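PDB 6FX6: SaTIE-TED from Staphylococcus aureus, which is of unknown function but, as the thioester domain of a cell-wall-attached surface protein, probably serves covalent attachment to host molecules. Local coordinates for residues 199-204 and 228-233; 137-142 and 160-165; 153-158 and 181-186; 143-148 and 234-239. All blocks are in the same frame, centred on the assembly; numbering follows the deposited sequence.

Contact 1: 199-204 and 228-233; sequences HLDRIT and PLDSWL
His-199 turns its CG anti to the carbonyl carbon (chi1 -53°), whereas Asp-230 takes the crowded position between its backbone N and carbonyl carbon (chi1 62°), so the side chains run alongside one another. ND1 of His-199 donates to OD2 of Asp-230 at 2.8 Å; the oxygen lies in the imidazole plane, but the nitrogen stands above the carboxylate plane. This bond fixes the ring's rotation and may favour a protonated imidazole. OD1 of Asp-201 and OD2 of Asp-230 are like charges 4.4 Å apart, but Arg-170 probably offsets Asp-201 through a salt bridge. Leu-200 N reaches Ser-231 O at 2.8 Å in the antiparallel hydrogen-bonded pair. Beyond the strands, Pro-228 O receives Ile-203 N at 3.2 Å and, weakly, Arg-202 N. A water accepts from Arg-202 NE at 2.9 Å and donates to Leu-229 O at 2.7 Å, joining the arginine, extended from CG to NE, to the loop, while NH2 of Arg-202 bonds Gln-137 O. Branched apolar side chains suit the far end, where Ile-203 CD1 meets Leu-229 CD1 at 3.7 Å. Both pack on Met-80 of helix 72-87, and strand 168-170 flanks strand 195-201 in the mixed sheet.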
loop_
_atom_site.group_PDB
_atom_site.type_symbol
_atom_site.label_atom_id
_atom_site.label_comp_id
_atom_site.label_asym_id
_atom_site.label_seq_id
_atom_site.Cartn_x
_atom_site.Cartn_y
_atom_site.Cartn_z
ATOM N N HIS A 199 -14.300 -0.350 12.962
ATOM C CA HIS A 199 -13.423 -0.665 11.828
ATOM C C HIS A 199 -12.015 -0.937 12.312
ATOM O O HIS A 199 -11.436 -0.103 13.001
ATOM C CB HIS A 199 -13.347 0.502 10.837
ATOM C CG HIS A 199 -14.676 0.996 10.371
ATOM N ND1 HIS A 199 -15.285 0.523 9.230
ATOM C CD2 HIS A 199 -15.499 1.948 10.873
ATOM C CE1 HIS A 199 -16.437 1.151 9.058
ATOM N NE2 HIS A 199 -16.590 2.021 10.041
ATOM N N LEU A 200 -11.465 -2.084 11.922
ATOM C CA LEU A 200 -10.097 -2.483 12.269
ATOM C C LEU A 200 -9.210 -2.395 11.025
ATOM O O LEU A 200 -9.122 -3.349 10.259
ATOM C CB LEU A 200 -10.096 -3.906 12.829
ATOM C CG LEU A 200 -11.132 -4.190 13.915
ATOM C CD1 LEU A 200 -10.974 -5.629 14.393
ATOM C CD2 LEU A 200 -11.020 -3.206 15.071
ATOM N N ASP A 201 -8.552 -1.246 10.846
ATOM C CA ASP A 201 -7.827 -0.931 9.611
ATOM C C ASP A 201 -6.437 -1.555 9.552
ATOM O O ASP A 201 -5.680 -1.497 10.523
ATOM C CB ASP A 201 -7.642 0.585 9.457
ATOM C CG ASP A 201 -8.946 1.345 9.460
ATOM O OD1 ASP A 201 -9.967 0.819 8.971
ATOM O OD2 ASP A 201 -8.939 2.487 9.948
ATOM N N ARG A 202 -6.095 -2.109 8.395
ATOM C CA ARG A 202 -4.721 -2.525 8.110
ATOM C C ARG A 202 -3.835 -1.354 7.664
ATOM O O ARG A 202 -2.627 -1.388 7.878
ATOM C CB ARG A 202 -4.698 -3.617 7.040
ATOM C CG ARG A 202 -5.223 -4.956 7.516
ATOM C CD ARG A 202 -5.403 -5.908 6.348
ATOM N NE ARG A 202 -5.785 -7.248 6.789
ATOM C CZ ARG A 202 -4.946 -8.211 7.185
ATOM N NH1 ARG A 202 -3.621 -8.027 7.211
ATOM N NH2 ARG A 202 -5.443 -9.389 7.560
ATOM N N ILE A 203 -4.438 -0.344 7.031
ATOM C CA ILE A 203 -3.719 0.818 6.500
ATOM C C ILE A 203 -4.321 2.112 7.064
ATOM O O ILE A 203 -5.524 2.339 6.960
ATOM C CB ILE A 203 -3.773 0.844 4.951
ATOM C CG1 ILE A 203 -3.123 -0.427 4.377
ATOM C CG2 ILE A 203 -3.081 2.092 4.407
ATOM C CD1 ILE A 203 -3.259 -0.590 2.872
ATOM N N THR A 204 -3.470 2.965 7.628
ATOM C CA THR A 204 -3.891 4.232 8.230
ATOM C C THR A 204 -3.279 5.480 7.569
ATOM O O THR A 204 -3.360 6.570 8.135
ATOM C CB THR A 204 -3.532 4.241 9.726
ATOM O OG1 THR A 204 -2.112 4.145 9.873
ATOM C CG2 THR A 204 -4.208 3.072 10.441
ATOM N N PRO A 228 -8.648 1.359 3.421
ATOM C CA PRO A 228 -7.999 0.932 4.667
ATOM C C PRO A 228 -7.959 -0.591 4.904
ATOM O O PRO A 228 -7.289 -1.032 5.838
ATOM C CB PRO A 228 -8.815 1.636 5.758
ATOM C CG PRO A 228 -10.132 1.923 5.138
ATOM C CD PRO A 228 -9.883 2.124 3.675
ATOM N N LEU A 229 -8.669 -1.368 4.089
ATOM C CA LEU A 229 -8.661 -2.833 4.165
ATOM C C LEU A 229 -9.065 -3.309 5.561
ATOM O O LEU A 229 -8.371 -4.119 6.182
ATOM C CB LEU A 229 -7.288 -3.394 3.769
ATOM C CG LEU A 229 -6.719 -2.938 2.426
ATOM C CD1 LEU A 229 -5.340 -3.538 2.234
ATOM C CD2 LEU A 229 -7.624 -3.311 1.262
ATOM N N ASP A 230 -10.184 -2.776 6.044
ATOM C CA ASP A 230 -10.630 -3.028 7.411
ATOM C C ASP A 230 -11.484 -4.275 7.535
ATOM O O ASP A 230 -12.314 -4.556 6.677
ATOM C CB ASP A 230 -11.383 -1.826 7.999
ATOM C CG ASP A 230 -12.646 -1.480 7.246
ATOM O OD1 ASP A 230 -12.574 -1.339 6.010
ATOM O OD2 ASP A 230 -13.706 -1.305 7.884
ATOM N N SER A 231 -11.255 -5.026 8.606
ATOM C CA SER A 231 -12.267 -5.931 9.128
ATOM C C SER A 231 -13.204 -5.047 9.928
ATOM O O SER A 231 -12.736 -4.160 10.638
ATOM C CB SER A 231 -11.648 -7.003 10.020
ATOM O OG SER A 231 -10.772 -7.817 9.269
ATOM N N TRP A 232 -14.513 -5.257 9.795
ATOM C CA TRP A 232 -15.488 -4.491 10.560
ATOM C C TRP A 232 -16.587 -5.344 11.170
ATOM O O TRP A 232 -16.938 -6.422 10.673
ATOM C CB TRP A 232 -16.083 -3.337 9.734
ATOM C CG TRP A 232 -16.841 -3.725 8.496
ATOM C CD1 TRP A 232 -16.358 -3.746 7.220
ATOM C CD2 TRP A 232 -18.224 -4.102 8.405
ATOM N NE1 TRP A 232 -17.340 -4.127 6.344
ATOM C CE2 TRP A 232 -18.496 -4.355 7.040
ATOM C CE3 TRP A 232 -19.253 -4.262 9.340
ATOM C CZ2 TRP A 232 -19.762 -4.758 6.585
ATOM C CZ3 TRP A 232 -20.521 -4.667 8.887
ATOM C CH2 TRP A 232 -20.760 -4.904 7.519
ATOM N N LEU A 233 -17.134 -4.807 12.252
ATOM C CA LEU A 233 -18.122 -5.473 13.078
ATOM C C LEU A 233 -19.118 -4.425 13.537
ATOM O O LEU A 233 -18.714 -3.366 14.046
ATOM C CB LEU A 233 -17.406 -6.099 14.272
ATOM C CG LEU A 233 -18.189 -6.757 15.410
ATOM C CD1 LEU A 233 -17.379 -7.896 16.011
ATOM C CD2 LEU A 233 -18.552 -5.760 16.494
HETATM O O HOH W 1 -8.509 -6.479 7.509
#

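Contact 2: 137-142 and 160-165; sequences QRASFH and NNTLSN
The touching parts of 137-142 and 160-165 run at 92° to each other, neither of them in a regular strand. Residues Ala-139 to His-142 make a type I turn, closed by His-142 N to Ala-139 O at 3.1 Å. Across from it, residues 163-165 form a short 3-10 turn, with Asn-165 N bonded to Thr-162 O at 3.2 Å. The one hydrogen bond between the segments comes from a side chain: ND2 of Asn-160 approaches O of Arg-138 at 2.8 Å, almost along the C=O axis, although the oxygen is tilted out of the amide plane and the N-H...O angle is only 130°. Asparagine suits the place, since its short amide supplies an N-H to a carbonyl in irregular chain. Thr-162 works with both branches. CG2 lies against CB of Gln-137 at 4.1 Å, while OG1, in the crowded position with chi1 65°, sits 3.6 Å from CA of Ala-139 and is hydrogen-bonded to Asp-158. CD2 of Leu-163 touches CZ of Phe-141 at 4.3 Å and CB of Ala-139 at 4.4 Å; that same CB rests on one face of the phenyl ring, toward its rim. Small alanine lets leucine and phenylalanine close together. This is loop-on-loop packing: the loop after helix 121-134 meets the one between strands 154-157 and 168-170, and Phe-141 and Leu-163 pack on Leu-200 of the mixed sheet.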
loop_
_atom_site.group_PDB
_atom_site.type_symbol
_atom_site.label_atom_id
_atom_site.label_comp_id
_atom_site.label_asym_id
_atom_site.label_seq_id
_atom_site.Cartn_x
_atom_site.Cartn_y
_atom_site.Cartn_z
ATOM N N GLN A 137 -6.815 -11.023 3.865
ATOM C CA GLN A 137 -7.482 -11.791 4.917
ATOM C C GLN A 137 -8.253 -10.870 5.855
ATOM O O GLN A 137 -7.813 -9.756 6.146
ATOM C CB GLN A 137 -6.482 -12.635 5.716
ATOM C CG GLN A 137 -5.636 -13.600 4.888
ATOM C CD GLN A 137 -6.463 -14.518 3.997
ATOM O OE1 GLN A 137 -7.526 -15.001 4.393
ATOM N NE2 GLN A 137 -5.976 -14.759 2.784
ATOM N N ARG A 138 -9.407 -11.352 6.311
ATOM C CA ARG A 138 -10.306 -10.598 7.179
ATOM C C ARG A 138 -10.608 -11.405 8.433
ATOM O O ARG A 138 -10.532 -12.637 8.427
ATOM C CB ARG A 138 -11.606 -10.272 6.434
ATOM C CG ARG A 138 -11.422 -9.377 5.212
ATOM C CD ARG A 138 -11.073 -7.950 5.613
ATOM N NE ARG A 138 -10.872 -7.068 4.459
ATOM C CZ ARG A 138 -9.740 -6.944 3.756
ATOM N NH1 ARG A 138 -9.700 -6.098 2.735
ATOM N NH2 ARG A 138 -8.650 -7.651 4.047
ATOM N N ALA A 139 -10.936 -10.696 9.512
ATOM C CA ALA A 139 -11.329 -11.323 10.775
ATOM C C ALA A 139 -12.527 -12.257 10.611
ATOM O O ALA A 139 -13.321 -12.106 9.681
ATOM C CB ALA A 139 -11.638 -10.261 11.812
ATOM N N SER A 140 -12.655 -13.229 11.512
ATOM C CA SER A 140 -13.758 -14.201 11.455
ATOM C C SER A 140 -15.127 -13.555 11.708
ATOM O O SER A 140 -16.150 -14.070 11.262
ATOM C CB SER A 140 -13.528 -15.332 12.454
ATOM O OG SER A 140 -13.457 -14.833 13.780
ATOM N N PHE A 141 -15.137 -12.431 12.421
ATOM C CA PHE A 141 -16.372 -11.669 12.670
ATOM C C PHE A 141 -16.632 -10.544 11.649
ATOM O O PHE A 141 -17.509 -9.710 11.859
ATOM C CB PHE A 141 -16.414 -11.151 14.120
ATOM C CG PHE A 141 -15.177 -10.396 14.555
ATOM C CD1 PHE A 141 -14.896 -9.125 14.060
ATOM C CD2 PHE A 141 -14.299 -10.955 15.485
ATOM C CE1 PHE A 141 -13.760 -8.439 14.468
ATOM C CE2 PHE A 141 -13.166 -10.269 15.899
ATOM C CZ PHE A 141 -12.897 -9.007 15.389
ATOM N N HIS A 142 -15.892 -10.540 10.541
ATOM C CA HIS A 142 -16.021 -9.526 9.487
ATOM C C HIS A 142 -17.437 -9.484 8.915
ATOM O O HIS A 142 -17.998 -10.515 8.571
ATOM C CB HIS A 142 -15.014 -9.813 8.369
ATOM C CG HIS A 142 -14.981 -8.780 7.290
ATOM N ND1 HIS A 142 -14.876 -7.435 7.556
ATOM C CD2 HIS A 142 -15.001 -8.897 5.942
ATOM C CE1 HIS A 142 -14.841 -6.763 6.418
ATOM N NE2 HIS A 142 -14.919 -7.627 5.424
ATOM N N ASN A 160 -9.690 -16.263 12.746
ATOM C CA ASN A 160 -8.794 -16.182 11.569
ATOM C C ASN A 160 -7.360 -15.709 11.875
ATOM O O ASN A 160 -6.524 -15.704 10.970
ATOM C CB ASN A 160 -9.393 -15.279 10.468
ATOM C CG ASN A 160 -10.303 -16.027 9.508
ATOM O OD1 ASN A 160 -10.866 -17.074 9.831
ATOM N ND2 ASN A 160 -10.458 -15.473 8.309
ATOM N N ASN A 161 -7.084 -15.285 13.114
ATOM C CA ASN A 161 -5.724 -14.927 13.549
ATOM C C ASN A 161 -5.147 -13.757 12.715
ATOM O O ASN A 161 -4.041 -13.845 12.166
ATOM C CB ASN A 161 -4.820 -16.189 13.526
ATOM C CG ASN A 161 -3.447 -15.972 14.165
ATOM O OD1 ASN A 161 -3.295 -15.217 15.130
ATOM N ND2 ASN A 161 -2.438 -16.646 13.621
ATOM N N THR A 162 -5.911 -12.668 12.622
ATOM C CA THR A 162 -5.515 -11.493 11.829
ATOM C C THR A 162 -5.328 -10.193 12.618
ATOM O O THR A 162 -4.883 -9.203 12.042
ATOM C CB THR A 162 -6.545 -11.181 10.716
ATOM O OG1 THR A 162 -7.793 -10.806 11.309
ATOM C CG2 THR A 162 -6.744 -12.380 9.790
ATOM N N LEU A 163 -5.641 -10.173 13.913
ATOM C CA LEU A 163 -5.691 -8.896 14.641
ATOM C C LEU A 163 -4.329 -8.242 14.894
ATOM O O LEU A 163 -4.273 -7.029 15.082
ATOM C CB LEU A 163 -6.498 -9.026 15.939
ATOM C CG LEU A 163 -7.958 -9.479 15.779
ATOM C CD1 LEU A 163 -8.729 -9.270 17.074
ATOM C CD2 LEU A 163 -8.670 -8.769 14.629
ATOM N N SER A 164 -3.244 -9.022 14.847
ATOM C CA SER A 164 -1.875 -8.471 14.933
ATOM C C SER A 164 -1.456 -7.556 13.760
ATOM O O SER A 164 -0.493 -6.810 13.897
ATOM C CB SER A 164 -0.840 -9.596 15.084
ATOM O OG SER A 164 -0.611 -10.258 13.853
ATOM N N ASN A 165 -2.161 -7.630 12.627
ATOM C CA ASN A 165 -1.932 -6.733 11.471
ATOM C C ASN A 165 -2.694 -5.386 11.539
ATOM O O ASN A 165 -2.522 -4.536 10.657
ATOM C CB ASN A 165 -2.334 -7.438 10.169
ATOM C CG ASN A 165 -1.580 -8.738 9.942
ATOM O OD1 ASN A 165 -0.379 -8.733 9.678
ATOM N ND2 ASN A 165 -2.294 -9.862 10.025
#

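Contact 3: 153-158 and 181-186; sequences KGVFVD and GNKLIV
OD1 of Asp-158 is gripped by two backbone N-H groups, those of Ser-140 and Asn-160, while its partner oxygen OD2 takes the hydroxyl of Thr-162. A carboxylate suits this spot because it can accept several bonds at the buried end of a strand, and its CG, anti to the backbone N (chi1 175°), is directed into the loops. The same residue's N binds O of Asn-182 at 2.9 Å, the last rung between the two segments. Further along, Leu-184 N to Phe-156 O at 2.7 Å is nearly straight (178°), and Gly-154 N to Val-186 O is shorter still at 2.6 Å. Strands 154-157 and 183-186 thus form an antiparallel pair, 160° between directions, in which hydrogen-bonded pairs alternate with non-hydrogen-bonded ones; in the three-stranded sheet, strand 183-188 is the middle strand and 154-157 an outer one. One face carries Phe-156, Leu-184 and Val-186, directed at strands 145-149, 195-201 and 231-238 of the mixed sheet, as in a beta sandwich. There CE2 of Phe-156 meets CG2 of Val-186 at 3.8 Å, the valine lying at the ring's edge and the two side chains crossing at about a right angle. Gly-154, next to that ring, has no CB to crowd CE2. On the more exposed face, Val-155 CG2 lies beside Ile-185 CD1 at 3.8 Å, while CG1 of Val-155 meets CD of Lys-183, also at 3.8 Å. Lys-153, bent at chi2 and chi3, brings its aliphatic CD to 3.7 Å from CG2 of Ile-185.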
loop_
_atom_site.group_PDB
_atom_site.type_symbol
_atom_site.label_atom_id
_atom_site.label_comp_id
_atom_site.label_asym_id
_atom_site.label_seq_id
_atom_site.Cartn_x
_atom_site.Cartn_y
_atom_site.Cartn_z
ATOM N N LYS A 153 -19.004 -5.098 29.206
ATOM C CA LYS A 153 -17.842 -5.287 28.351
ATOM C C LYS A 153 -17.992 -6.594 27.562
ATOM O O LYS A 153 -18.341 -7.632 28.128
ATOM C CB LYS A 153 -16.550 -5.280 29.184
ATOM C CG LYS A 153 -15.275 -5.307 28.345
ATOM C CD LYS A 153 -14.205 -4.328 28.823
ATOM C CE LYS A 153 -13.227 -4.946 29.806
ATOM N NZ LYS A 153 -12.095 -4.023 30.118
ATOM N N GLY A 154 -17.766 -6.512 26.253
ATOM C CA GLY A 154 -17.862 -7.651 25.340
ATOM C C GLY A 154 -16.502 -8.016 24.768
ATOM O O GLY A 154 -15.655 -7.142 24.541
ATOM N N VAL A 155 -16.300 -9.314 24.548
ATOM C CA VAL A 155 -15.065 -9.853 23.989
ATOM C C VAL A 155 -15.430 -10.648 22.739
ATOM O O VAL A 155 -16.341 -11.469 22.770
ATOM C CB VAL A 155 -14.344 -10.748 25.015
ATOM C CG1 VAL A 155 -13.151 -11.467 24.387
ATOM C CG2 VAL A 155 -13.898 -9.908 26.208
ATOM N N PHE A 156 -14.722 -10.387 21.643
ATOM C CA PHE A 156 -14.978 -11.047 20.366
ATOM C C PHE A 156 -13.669 -11.609 19.849
ATOM O O PHE A 156 -12.706 -10.860 19.652
ATOM C CB PHE A 156 -15.582 -10.064 19.368
ATOM C CG PHE A 156 -16.832 -9.401 19.867
ATOM C CD1 PHE A 156 -18.043 -10.081 19.856
ATOM C CD2 PHE A 156 -16.794 -8.107 20.387
ATOM C CE1 PHE A 156 -19.203 -9.478 20.337
ATOM C CE2 PHE A 156 -17.949 -7.497 20.866
ATOM C CZ PHE A 156 -19.154 -8.184 20.840
ATOM N N VAL A 157 -13.634 -12.928 19.661
ATOM C CA VAL A 157 -12.426 -13.627 19.258
ATOM C C VAL A 157 -12.372 -13.708 17.738
ATOM O O VAL A 157 -13.341 -14.106 17.098
ATOM C CB VAL A 157 -12.375 -15.056 19.849
ATOM C CG1 VAL A 157 -11.128 -15.802 19.376
ATOM C CG2 VAL A 157 -12.419 -15.004 21.373
ATOM N N ASP A 158 -11.230 -13.329 17.173
ATOM C CA ASP A 158 -10.950 -13.526 15.757
ATOM C C ASP A 158 -10.278 -14.889 15.564
ATOM O O ASP A 158 -9.074 -15.018 15.756
ATOM C CB ASP A 158 -10.045 -12.403 15.234
ATOM C CG ASP A 158 -9.617 -12.608 13.783
ATOM O OD1 ASP A 158 -10.272 -13.385 13.059
ATOM O OD2 ASP A 158 -8.615 -11.986 13.371
ATOM N N GLY A 181 -4.175 -9.470 21.706
ATOM C CA GLY A 181 -3.932 -10.723 20.987
ATOM C C GLY A 181 -4.910 -10.910 19.832
ATOM O O GLY A 181 -4.943 -10.099 18.902
ATOM N N ASN A 182 -5.718 -11.966 19.904
ATOM C CA ASN A 182 -6.788 -12.204 18.925
ATOM C C ASN A 182 -8.187 -11.869 19.453
ATOM O O ASN A 182 -9.184 -12.299 18.873
ATOM C CB ASN A 182 -6.714 -13.649 18.405
ATOM C CG ASN A 182 -5.714 -13.806 17.282
ATOM O OD1 ASN A 182 -5.633 -12.956 16.391
ATOM N ND2 ASN A 182 -4.951 -14.895 17.311
ATOM N N LYS A 183 -8.255 -11.062 20.512
ATOM C CA LYS A 183 -9.522 -10.662 21.111
ATOM C C LYS A 183 -9.781 -9.177 20.846
ATOM O O LYS A 183 -8.884 -8.347 21.005
ATOM C CB LYS A 183 -9.504 -10.938 22.616
ATOM C CG LYS A 183 -9.057 -12.344 22.983
ATOM C CD LYS A 183 -9.640 -12.796 24.314
ATOM C CE LYS A 183 -9.173 -14.195 24.691
ATOM N NZ LYS A 183 -10.064 -14.825 25.707
ATOM N N LEU A 184 -11.001 -8.865 20.413
ATOM C CA LEU A 184 -11.479 -7.493 20.308
ATOM C C LEU A 184 -12.292 -7.218 21.565
ATOM O O LEU A 184 -13.306 -7.878 21.791
ATOM C CB LEU A 184 -12.338 -7.304 19.051
ATOM C CG LEU A 184 -12.983 -5.920 18.859
ATOM C CD1 LEU A 184 -11.928 -4.835 18.706
ATOM C CD2 LEU A 184 -13.940 -5.910 17.672
ATOM N N ILE A 185 -11.836 -6.254 22.368
ATOM C CA ILE A 185 -12.424 -5.929 23.670
ATOM C C ILE A 185 -13.253 -4.657 23.506
ATOM O O ILE A 185 -12.718 -3.610 23.162
ATOM C CB ILE A 185 -11.329 -5.683 24.748
ATOM C CG1 ILE A 185 -10.261 -6.792 24.748
ATOM C CG2 ILE A 185 -11.943 -5.526 26.136
ATOM C CD1 ILE A 185 -10.778 -8.184 25.026
ATOM N N VAL A 186 -14.553 -4.746 23.782
ATOM C CA VAL A 186 -15.500 -3.687 23.440
ATOM C C VAL A 186 -16.406 -3.325 24.605
ATOM O O VAL A 186 -16.909 -4.205 25.301
ATOM C CB VAL A 186 -16.398 -4.122 22.267
ATOM C CG1 VAL A 186 -17.368 -3.015 21.890
ATOM C CG2 VAL A 186 -15.550 -4.518 21.069
#

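Contact 4: 143-148 and 234-239; sequences KQKKPI and TLQVIK
Gln-236 begins at CB, which lies 3.9 Å from the backbone O of Lys-146 and close to CA of Pro-147. With CG anti to the carbonyl carbon (chi1 -63°) and the chain extended beyond it, CD comes beside Lys-145 CB at 4.2 Å. At the tip NE2 meets the lysine's CD at 3.8 Å, the two side chains crossing at about a right angle. On this largely exposed face, lysine and glutamine suit the place because their methylenes pack while their ends are polar. The main chains form a parallel pair within the mixed sheet, linking segments with 85 residues between them: Gln-236 N bonds Lys-146 O at 2.8 Å, and Ile-148 N returns to Gln-236 O at 3.1 Å. Strand 145-149 is the outermost strand here, so Pro-147, lacking an N-H, fits a position whose nitrogen faces away from its neighbour. On the opposite face Ile-148 CG2, in the crowded position, touches Leu-235 CB at 3.8 Å; both residues pack on Val-186 of the facing sheet. OG1 of Thr-234, hydrogen-bonded to Thr-197, also bonds a water that accepts weakly from Lys-145 NZ.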
loop_
_atom_site.group_PDB
_atom_site.type_symbol
_atom_site.label_atom_id
_atom_site.label_comp_id
_atom_site.label_asym_id
_atom_site.label_seq_id
_atom_site.Cartn_x
_atom_site.Cartn_y
_atom_site.Cartn_z
ATOM N N LYS A 143 -17.996 -8.279 8.848
ATOM C CA LYS A 143 -19.371 -8.013 8.388
ATOM C C LYS A 143 -20.506 -8.493 9.310
ATOM O O LYS A 143 -21.669 -8.333 8.952
ATOM C CB LYS A 143 -19.638 -8.559 6.974
ATOM C CG LYS A 143 -18.629 -8.192 5.904
ATOM C CD LYS A 143 -19.148 -8.650 4.549
ATOM C CE LYS A 143 -18.054 -8.755 3.505
ATOM N NZ LYS A 143 -18.535 -9.493 2.301
ATOM N N GLN A 144 -20.196 -9.061 10.476
ATOM C CA GLN A 144 -21.235 -9.606 11.350
ATOM C C GLN A 144 -21.857 -8.512 12.220
ATOM O O GLN A 144 -21.257 -7.451 12.447
ATOM C CB GLN A 144 -20.691 -10.751 12.212
ATOM C CG GLN A 144 -20.311 -11.978 11.389
ATOM C CD GLN A 144 -20.009 -13.212 12.226
ATOM O OE1 GLN A 144 -19.477 -13.123 13.337
ATOM N NE2 GLN A 144 -20.340 -14.380 11.685
ATOM N N LYS A 145 -23.079 -8.790 12.671
ATOM C CA LYS A 145 -23.804 -7.961 13.618
ATOM C C LYS A 145 -23.908 -8.737 14.917
ATOM O O LYS A 145 -24.351 -9.884 14.913
ATOM C CB LYS A 145 -25.206 -7.648 13.098
ATOM C CG LYS A 145 -25.232 -6.765 11.861
ATOM C CD LYS A 145 -26.659 -6.542 11.380
ATOM C CE LYS A 145 -26.712 -5.778 10.063
ATOM N NZ LYS A 145 -26.399 -4.330 10.230
ATOM N N LYS A 146 -23.497 -8.115 16.020
ATOM C CA LYS A 146 -23.485 -8.757 17.335
ATOM C C LYS A 146 -24.238 -7.882 18.326
ATOM O O LYS A 146 -23.997 -6.678 18.360
ATOM C CB LYS A 146 -22.054 -8.905 17.841
ATOM C CG LYS A 146 -21.102 -9.655 16.923
ATOM C CD LYS A 146 -21.316 -11.156 16.966
ATOM C CE LYS A 146 -20.082 -11.881 16.453
ATOM N NZ LYS A 146 -20.379 -13.301 16.136
ATOM N N PRO A 147 -25.143 -8.474 19.138
ATOM C CA PRO A 147 -25.793 -7.691 20.188
ATOM C C PRO A 147 -24.859 -7.447 21.372
ATOM O O PRO A 147 -24.038 -8.301 21.699
ATOM C CB PRO A 147 -26.964 -8.577 20.608
ATOM C CG PRO A 147 -26.471 -9.960 20.366
ATOM C CD PRO A 147 -25.619 -9.871 19.132
ATOM N N ILE A 148 -24.988 -6.279 21.990
ATOM C CA ILE A 148 -24.222 -5.936 23.188
ATOM C C ILE A 148 -25.053 -4.983 24.053
ATOM O O ILE A 148 -25.630 -4.021 23.541
ATOM C CB ILE A 148 -22.837 -5.331 22.823
ATOM C CG1 ILE A 148 -21.942 -5.225 24.065
ATOM C CG2 ILE A 148 -22.972 -3.973 22.131
ATOM C CD1 ILE A 148 -20.525 -4.803 23.764
ATOM N N THR A 234 -20.409 -4.712 13.369
ATOM C CA THR A 234 -21.465 -3.795 13.785
ATOM C C THR A 234 -22.084 -4.285 15.084
ATOM O O THR A 234 -22.575 -5.409 15.153
ATOM C CB THR A 234 -22.537 -3.641 12.690
ATOM O OG1 THR A 234 -21.928 -3.086 11.519
ATOM C CG2 THR A 234 -23.671 -2.706 13.141
ATOM N N LEU A 235 -22.050 -3.440 16.112
ATOM C CA LEU A 235 -22.697 -3.744 17.387
ATOM C C LEU A 235 -24.137 -3.260 17.370
ATOM O O LEU A 235 -24.396 -2.130 16.970
ATOM C CB LEU A 235 -21.976 -3.050 18.529
ATOM C CG LEU A 235 -20.479 -3.318 18.696
ATOM C CD1 LEU A 235 -19.887 -2.346 19.708
ATOM C CD2 LEU A 235 -20.222 -4.754 19.118
ATOM N N GLN A 236 -25.063 -4.115 17.798
ATOM C CA GLN A 236 -26.453 -3.725 18.007
ATOM C C GLN A 236 -26.576 -3.378 19.490
ATOM O O GLN A 236 -26.633 -4.269 20.341
ATOM C CB GLN A 236 -27.403 -4.859 17.617
ATOM C CG GLN A 236 -27.342 -5.249 16.144
ATOM C CD GLN A 236 -28.194 -6.470 15.803
ATOM O OE1 GLN A 236 -28.417 -7.352 16.639
ATOM N NE2 GLN A 236 -28.663 -6.531 14.559
ATOM N N VAL A 237 -26.595 -2.081 19.793
ATOM C CA VAL A 237 -26.466 -1.606 21.171
ATOM C C VAL A 237 -27.841 -1.651 21.836
ATOM O O VAL A 237 -28.755 -0.949 21.410
ATOM C CB VAL A 237 -25.868 -0.182 21.242
ATOM C CG1 VAL A 237 -25.565 0.204 22.685
ATOM C CG2 VAL A 237 -24.597 -0.097 20.397
ATOM N N ILE A 238 -27.968 -2.485 22.869
ATOM C CA ILE A 238 -29.236 -2.703 23.574
ATOM C C ILE A 238 -29.319 -1.731 24.748
ATOM O O ILE A 238 -28.503 -1.795 25.664
ATOM C CB ILE A 238 -29.363 -4.162 24.072
ATOM C CG1 ILE A 238 -29.389 -5.121 22.876
ATOM C CG2 ILE A 238 -30.623 -4.343 24.923
ATOM C CD1 ILE A 238 -29.133 -6.567 23.237
ATOM N N LYS A 239 -30.319 -0.849 24.713
ATOM C CA LYS A 239 -30.445 0.251 25.677
ATOM C C LYS A 239 -31.114 -0.192 26.973
ATOM O O LYS A 239 -30.570 0.026 28.057
ATOM C CB LYS A 239 -31.239 1.414 25.067
ATOM C CG LYS A 239 -30.658 1.979 23.777
ATOM C CD LYS A 239 -29.391 2.782 24.022
ATOM C CE LYS A 239 -28.650 3.053 22.725
ATOM N NZ LYS A 239 -27.356 3.740 22.972
HETATM O O HOH W 2 -23.422 -2.870 9.340
#

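Contacts 1 and 4 both use strand 231-238 in the mixed sheet: contact 1 pairs its start antiparallel with strand 195-201, and contact 4 pairs its later part in parallel with 145-149. Contact 3 belongs to the facing three-stranded sheet; Phe-156 packs on Lys-146 and Leu-235, Val-186 on Leu-235 and Ile-148. Contact 2, the loop contact, lies within about 11 Å of contacts 1 and 3, centre to centre, and bonds to both. Contacts 3 and 4 rely on regular backbone bonds, each with one apolar face between the sheets and one largely exposed. Contact 2, mixed in burial, has a single hydrogen bond across its segments, from a side chain. Contact 1, with no exposed touching residue, adds a His-carboxylate pair and a bridging water.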